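Local structure of PTS system fructose-like EIIB component 3 (Escherichia coli K12, 4TN5) at residues Y3-T8 with D58-I63; E31-S36 with A97-L102. The protein probably takes a phosphoryl group from its EIIA partner onto a cysteine and passes it to fructose during uptake through the membrane component. All coordinates share one frame; numbering follows the deposited sequence.

In the fold
Contact 1 is buried near the centre of the chain, and contact 2 is at the surface. Residues 3-8 and 58-63 are neighbouring parallel strands in the middle of the sheet, joined by a ladder of backbone hydrogen bonds with mostly aliphatic side chains on both faces. Residues 31-36 and 97-102 meet without any hydrogen bond: a tryptophan just after helix 18-30 reaches the aliphatic parts of helix 92-103, with opposite charges near its rim. The two contacts share the sheet, since strand 34-41 flanks strand 3-9; Leu4 N bonds Gly34 O, and Tyr3 OH bonds Ser36 OG. Val98 of contact 2 packs on Val59 and Leu61 of contact 1.

Contact 1. Residues Y3-T8 with D58-I63; sequences YLVAVT and DVALLI
Leu4 extends its CD1 methyl across to strand 59-64, where CD1 comes to 3.4 Å from Val59 O and also meets Val59 CG1 and Leu61 CB. Its CG stands anti to the backbone N (chi1 174°), and the two side chains of Leu4 and Val59 cross obliquely. The pairing belongs to the parallel core of the mixed sheet of the EIIB alpha/beta fold, with strand 3-9 running between strands 34-41 and 59-64. Direct neighbours in this sheet, the strands here are inclined by 19°.

The backbone ladder alternates in the parallel manner. Val5 and Val7 each use both N and O: Val5 N donates to Val59 O at a long 3.3 Å, Leu61 N gives to Val5 O at 2.8 Å, and Val7 continues the pattern with Leu61 O and Ile63 N. Leu4, Ala6 and Thr8 turn their polar backbone groups to strand 34-41 instead.

Side chains divide between the two faces. Leu4, Ala6, Thr8, Val59, Leu61 and Ile63 share one, covered by helices 18-30 and 92-103; Val5, Val7, Ala60 and Leu62 occupy the other, where Val5 CG2 rests 3.7 Å from Ala60 CB. Toward the end nearer Cys10, the probable site of the phosphocysteine intermediate, which is not phosphorylated here, Thr8 and Ile63 lie side by side, with Thr8 CG2 against Ile63 CD1.

At the other end Asp58 grips Tyr3 twice. Asp58 N donates to Tyr3 O, while Tyr3 N reaches Asp58 OD2 at 3.0 Å, on the anti side of the oxygen and 22° out of the carboxylate plane.

Contact 2. Residues E31-S36 with A97-L102; sequences EKWGVS and AVRKVL
A Schellman motif ends helix 18-30, with Lys32 at its positive-phi C-prime position, and the chain then enters strand 34-41; the indole of Trp33, at this junction, bridges to helix 92-103 on the same side of the sheet. Its CG lies anti to the carbonyl carbon (chi1 -77°), and the benzo part of the ring meets the helix. CZ3 touches Val98 CG1 at 3.8 Å and CH2 is almost as near, while CZ2 is approached by Leu102 CD2 at 4.2 Å.

Arg99 comes to the ring edge: its CG sits close to the indole plane, 3.9 Å from Trp33 CZ2. The Arg99 side chain runs extended from CG to NE, and the guanidinium plane is only 16° from that of the ring. The Glu31 side chain bends at chi2; its OE1 lies 3.1 Å above one face of the indole, offset toward the rim. Its OE2 remains 4.1 Å from Arg99 NE, too far for a salt bridge, with the carboxylate and guanidinium planes 47° apart.

An alanine in place of Trp33 would probably open a gap beside Val98 and Leu102 and leave the Arg99 chain freer to turn. With no hydrogen bond between the segments, apolar packing carries the join, and the separated charges of Glu31 and Arg99 are likely to add only a modest, solvent-weakened attraction.

Contact 1. Residues Y3-T8 with D58-I63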
loop_
_atom_site.group_PDB
_atom_site.type_symbol
_atom_site.label_atom_id
_atom_site.label_comp_id
_atom_site.label_asym_id
_atom_site.label_seq_id
_atom_site.Cartn_x
_atom_site.Cartn_y
_atom_site.Cartn_z
ATOM N N TYR A 3 -1.273 19.354 -2.809
ATOM C CA TYR A 3 -2.529 19.270 -2.074
ATOM C C TYR A 3 -2.710 17.936 -1.351
ATOM O O TYR A 3 -2.687 16.870 -1.964
ATOM C CB TYR A 3 -3.715 19.543 -3.000
ATOM C CG TYR A 3 -5.052 19.475 -2.304
ATOM C CD1 TYR A 3 -5.331 20.289 -1.215
ATOM C CD2 TYR A 3 -6.038 18.599 -2.736
ATOM C CE1 TYR A 3 -6.552 20.231 -0.573
ATOM C CE2 TYR A 3 -7.262 18.534 -2.103
ATOM C CZ TYR A 3 -7.514 19.351 -1.022
ATOM O OH TYR A 3 -8.734 19.288 -0.388
ATOM N N LEU A 4 -2.907 18.019 -0.039
ATOM C CA LEU A 4 -2.994 16.847 0.821
ATOM C C LEU A 4 -4.385 16.718 1.434
ATOM O O LEU A 4 -4.961 17.704 1.884
ATOM C CB LEU A 4 -1.951 16.963 1.937
ATOM C CG LEU A 4 -1.913 15.921 3.057
ATOM C CD1 LEU A 4 -1.030 14.744 2.682
ATOM C CD2 LEU A 4 -1.441 16.556 4.355
ATOM N N VAL A 5 -4.932 15.507 1.441
ATOM C CA VAL A 5 -6.140 15.238 2.214
ATOM C C VAL A 5 -5.777 14.338 3.387
ATOM O O VAL A 5 -4.865 13.518 3.287
ATOM C CB VAL A 5 -7.264 14.596 1.371
ATOM C CG1 VAL A 5 -7.744 15.564 0.299
ATOM C CG2 VAL A 5 -6.798 13.287 0.756
ATOM N N ALA A 6 -6.475 14.497 4.503
ATOM C CA ALA A 6 -6.104 13.770 5.707
ATOM C C ALA A 6 -7.298 13.306 6.526
ATOM O O ALA A 6 -8.356 13.934 6.526
ATOM C CB ALA A 6 -5.181 14.613 6.561
ATOM N N VAL A 7 -7.111 12.193 7.225
ATOM C CA VAL A 7 -8.106 11.696 8.159
ATOM C C VAL A 7 -7.438 11.331 9.477
ATOM O O VAL A 7 -6.534 10.496 9.517
ATOM C CB VAL A 7 -8.847 10.462 7.615
ATOM C CG1 VAL A 7 -9.812 9.930 8.660
ATOM C CG2 VAL A 7 -9.587 10.801 6.331
ATOM N N THR A 8 -7.876 11.976 10.551
ATOM C CA THR A 8 -7.394 11.646 11.883
ATOM C C THR A 8 -8.499 10.920 12.638
ATOM O O THR A 8 -9.650 11.356 12.636
ATOM C CB THR A 8 -6.964 12.902 12.659
ATOM O OG1 THR A 8 -8.075 13.800 12.775
ATOM C CG2 THR A 8 -5.830 13.608 11.934
ATOM N N ASP A 58 -2.847 15.082 -4.223
ATOM C CA ASP A 58 -1.624 14.450 -4.697
ATOM C C ASP A 58 -1.218 13.297 -3.787
ATOM O O ASP A 58 -0.514 12.379 -4.208
ATOM C CB ASP A 58 -0.499 15.478 -4.799
ATOM C CG ASP A 58 -0.820 16.599 -5.769
ATOM O OD1 ASP A 58 -0.541 16.440 -6.977
ATOM O OD2 ASP A 58 -1.352 17.638 -5.324
ATOM N N VAL A 59 -1.677 13.349 -2.540
ATOM C CA VAL A 59 -1.373 12.316 -1.557
ATOM C C VAL A 59 -2.313 12.440 -0.360
ATOM O O VAL A 59 -2.744 13.539 -0.011
ATOM C CB VAL A 59 0.106 12.392 -1.098
ATOM C CG1 VAL A 59 0.401 13.737 -0.459
ATOM C CG2 VAL A 59 0.455 11.246 -0.152
ATOM N N ALA A 60 -2.649 11.308 0.251
ATOM C CA ALA A 60 -3.479 11.307 1.448
ATOM C C ALA A 60 -2.652 10.940 2.675
ATOM O O ALA A 60 -1.662 10.218 2.574
ATOM C CB ALA A 60 -4.644 10.343 1.284
ATOM N N LEU A 61 -3.046 11.453 3.834
ATOM C CA LEU A 61 -2.401 11.071 5.084
ATOM C C LEU A 61 -3.431 10.485 6.038
ATOM O O LEU A 61 -4.409 11.142 6.394
ATOM C CB LEU A 61 -1.688 12.261 5.726
ATOM C CG LEU A 61 -0.936 11.950 7.022
ATOM C CD1 LEU A 61 0.023 10.788 6.821
ATOM C CD2 LEU A 61 -0.189 13.176 7.521
ATOM N N LEU A 62 -3.210 9.241 6.445
ATOM C CA LEU A 62 -4.152 8.552 7.313
ATOM C C LEU A 62 -3.574 8.370 8.709
ATOM O O LEU A 62 -2.799 7.448 8.961
ATOM C CB LEU A 62 -4.546 7.204 6.707
ATOM C CG LEU A 62 -5.049 7.291 5.264
ATOM C CD1 LEU A 62 -5.434 5.917 4.737
ATOM C CD2 LEU A 62 -6.217 8.262 5.152
ATOM N N ILE A 63 -3.956 9.267 9.609
ATOM C CA ILE A 63 -3.492 9.226 10.986
ATOM C C ILE A 63 -4.544 8.548 11.850
ATOM O O ILE A 63 -5.465 9.197 12.342
ATOM C CB ILE A 63 -3.244 10.644 11.523
ATOM C CG1 ILE A 63 -2.515 11.487 10.474
ATOM C CG2 ILE A 63 -2.470 10.592 12.829
ATOM C CD1 ILE A 63 -2.339 12.936 10.866
#

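Contact 2. Residues E31-S36 with A97-L102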
loop_
_atom_site.group_PDB
_atom_site.type_symbol
_atom_site.label_atom_id
_atom_site.label_comp_id
_atom_site.label_asym_id
_atom_site.label_seq_id
_atom_site.Cartn_x
_atom_site.Cartn_y
_atom_site.Cartn_z
ATOM N N GLU A 31 4.813 24.280 4.946
ATOM C CA GLU A 31 5.366 23.718 3.719
ATOM C C GLU A 31 4.582 24.212 2.520
ATOM O O GLU A 31 4.894 23.883 1.373
ATOM C CB GLU A 31 5.327 22.197 3.766
ATOM C CG GLU A 31 6.503 21.543 3.084
ATOM C CD GLU A 31 6.861 20.224 3.717
ATOM O OE1 GLU A 31 5.936 19.482 4.106
ATOM O OE2 GLU A 31 8.069 19.941 3.844
ATOM N N LYS A 32 3.554 24.997 2.816
ATOM C CA LYS A 32 2.702 25.597 1.805
ATOM C C LYS A 32 1.972 24.566 0.984
ATOM O O LYS A 32 1.859 24.665 -0.240
ATOM C CB LYS A 32 3.478 26.561 0.934
ATOM C CG LYS A 32 3.460 27.902 1.568
ATOM C CD LYS A 32 4.358 28.058 2.775
ATOM C CE LYS A 32 3.996 29.354 3.470
ATOM N NZ LYS A 32 4.941 29.755 4.539
ATOM N N TRP A 33 1.488 23.566 1.701
ATOM C CA TRP A 33 0.660 22.535 1.131
ATOM C C TRP A 33 -0.790 22.879 1.414
ATOM O O TRP A 33 -1.133 23.260 2.532
ATOM C CB TRP A 33 0.999 21.198 1.778
ATOM C CG TRP A 33 2.263 20.579 1.285
ATOM C CD1 TRP A 33 3.043 21.006 0.251
ATOM C CD2 TRP A 33 2.890 19.405 1.803
ATOM N NE1 TRP A 33 4.121 20.169 0.097
ATOM C CE2 TRP A 33 4.048 19.176 1.040
ATOM C CE3 TRP A 33 2.580 18.525 2.843
ATOM C CZ2 TRP A 33 4.900 18.101 1.282
ATOM C CZ3 TRP A 33 3.424 17.461 3.084
ATOM C CH2 TRP A 33 4.570 17.257 2.308
ATOM N N GLY A 34 -1.640 22.764 0.400
ATOM C CA GLY A 34 -3.070 22.856 0.614
ATOM C C GLY A 34 -3.492 21.605 1.355
ATOM O O GLY A 34 -2.914 20.539 1.143
ATOM N N VAL A 35 -4.483 21.724 2.233
ATOM C CA VAL A 35 -4.884 20.581 3.043
ATOM C C VAL A 35 -6.327 20.636 3.547
ATOM O O VAL A 35 -6.791 21.661 4.051
ATOM C CB VAL A 35 -3.908 20.359 4.229
ATOM C CG1 VAL A 35 -3.877 21.579 5.139
ATOM C CG2 VAL A 35 -4.281 19.105 5.008
ATOM N N SER A 36 -7.032 19.522 3.382
ATOM C CA SER A 36 -8.355 19.337 3.963
ATOM C C SER A 36 -8.307 18.123 4.882
ATOM O O SER A 36 -7.836 17.057 4.486
ATOM C CB SER A 36 -9.402 19.129 2.871
ATOM O OG SER A 36 -9.393 20.199 1.943
ATOM N N ALA A 97 7.978 11.142 4.836
ATOM C CA ALA A 97 7.430 9.936 4.240
ATOM C C ALA A 97 6.394 10.358 3.211
ATOM O O ALA A 97 6.366 9.846 2.094
ATOM C CB ALA A 97 6.797 9.059 5.305
ATOM N N VAL A 98 5.555 11.314 3.603
ATOM C CA VAL A 98 4.554 11.893 2.712
ATOM C C VAL A 98 5.196 12.490 1.462
ATOM O O VAL A 98 4.658 12.375 0.361
ATOM C CB VAL A 98 3.710 12.977 3.434
ATOM C CG1 VAL A 98 2.885 13.777 2.439
ATOM C CG2 VAL A 98 2.806 12.341 4.481
ATOM N N ARG A 99 6.360 13.106 1.625
ATOM C CA ARG A 99 6.994 13.805 0.513
ATOM C C ARG A 99 7.704 12.821 -0.416
ATOM O O ARG A 99 7.887 13.096 -1.600
ATOM C CB ARG A 99 7.938 14.894 1.027
ATOM C CG ARG A 99 8.048 16.101 0.103
ATOM C CD ARG A 99 8.800 17.252 0.764
ATOM N NE ARG A 99 8.689 18.498 0.006
ATOM C CZ ARG A 99 9.378 18.764 -1.098
ATOM N NH1 ARG A 99 10.227 17.868 -1.582
ATOM N NH2 ARG A 99 9.218 19.924 -1.722
ATOM N N LYS A 100 8.090 11.667 0.122
ATOM C CA LYS A 100 8.577 10.567 -0.710
ATOM C C LYS A 100 7.448 10.002 -1.565
ATOM O O LYS A 100 7.553 9.947 -2.789
ATOM C CB LYS A 100 9.188 9.447 0.138
ATOM C CG LYS A 100 10.429 9.836 0.930
ATOM C CD LYS A 100 10.926 8.670 1.773
ATOM C CE LYS A 100 12.349 8.270 1.407
ATOM N NZ LYS A 100 13.281 8.424 2.560
ATOM N N VAL A 101 6.367 9.593 -0.904
ATOM C CA VAL A 101 5.181 9.068 -1.576
ATOM C C VAL A 101 4.680 10.057 -2.628
ATOM O O VAL A 101 4.195 9.666 -3.690
ATOM C CB VAL A 101 4.062 8.762 -0.557
ATOM C CG1 VAL A 101 2.781 8.362 -1.259
ATOM C CG2 VAL A 101 4.510 7.665 0.399
ATOM N N LEU A 102 4.821 11.342 -2.325
ATOM C CA LEU A 102 4.532 12.403 -3.278
ATOM C C LEU A 102 5.536 12.365 -4.429
ATOM O O LEU A 102 5.164 12.468 -5.598
ATOM C CB LEU A 102 4.597 13.758 -2.570
ATOM C CG LEU A 102 4.254 15.034 -3.337
ATOM C CD1 LEU A 102 2.901 14.913 -4.003
ATOM C CD2 LEU A 102 4.282 16.225 -2.392
#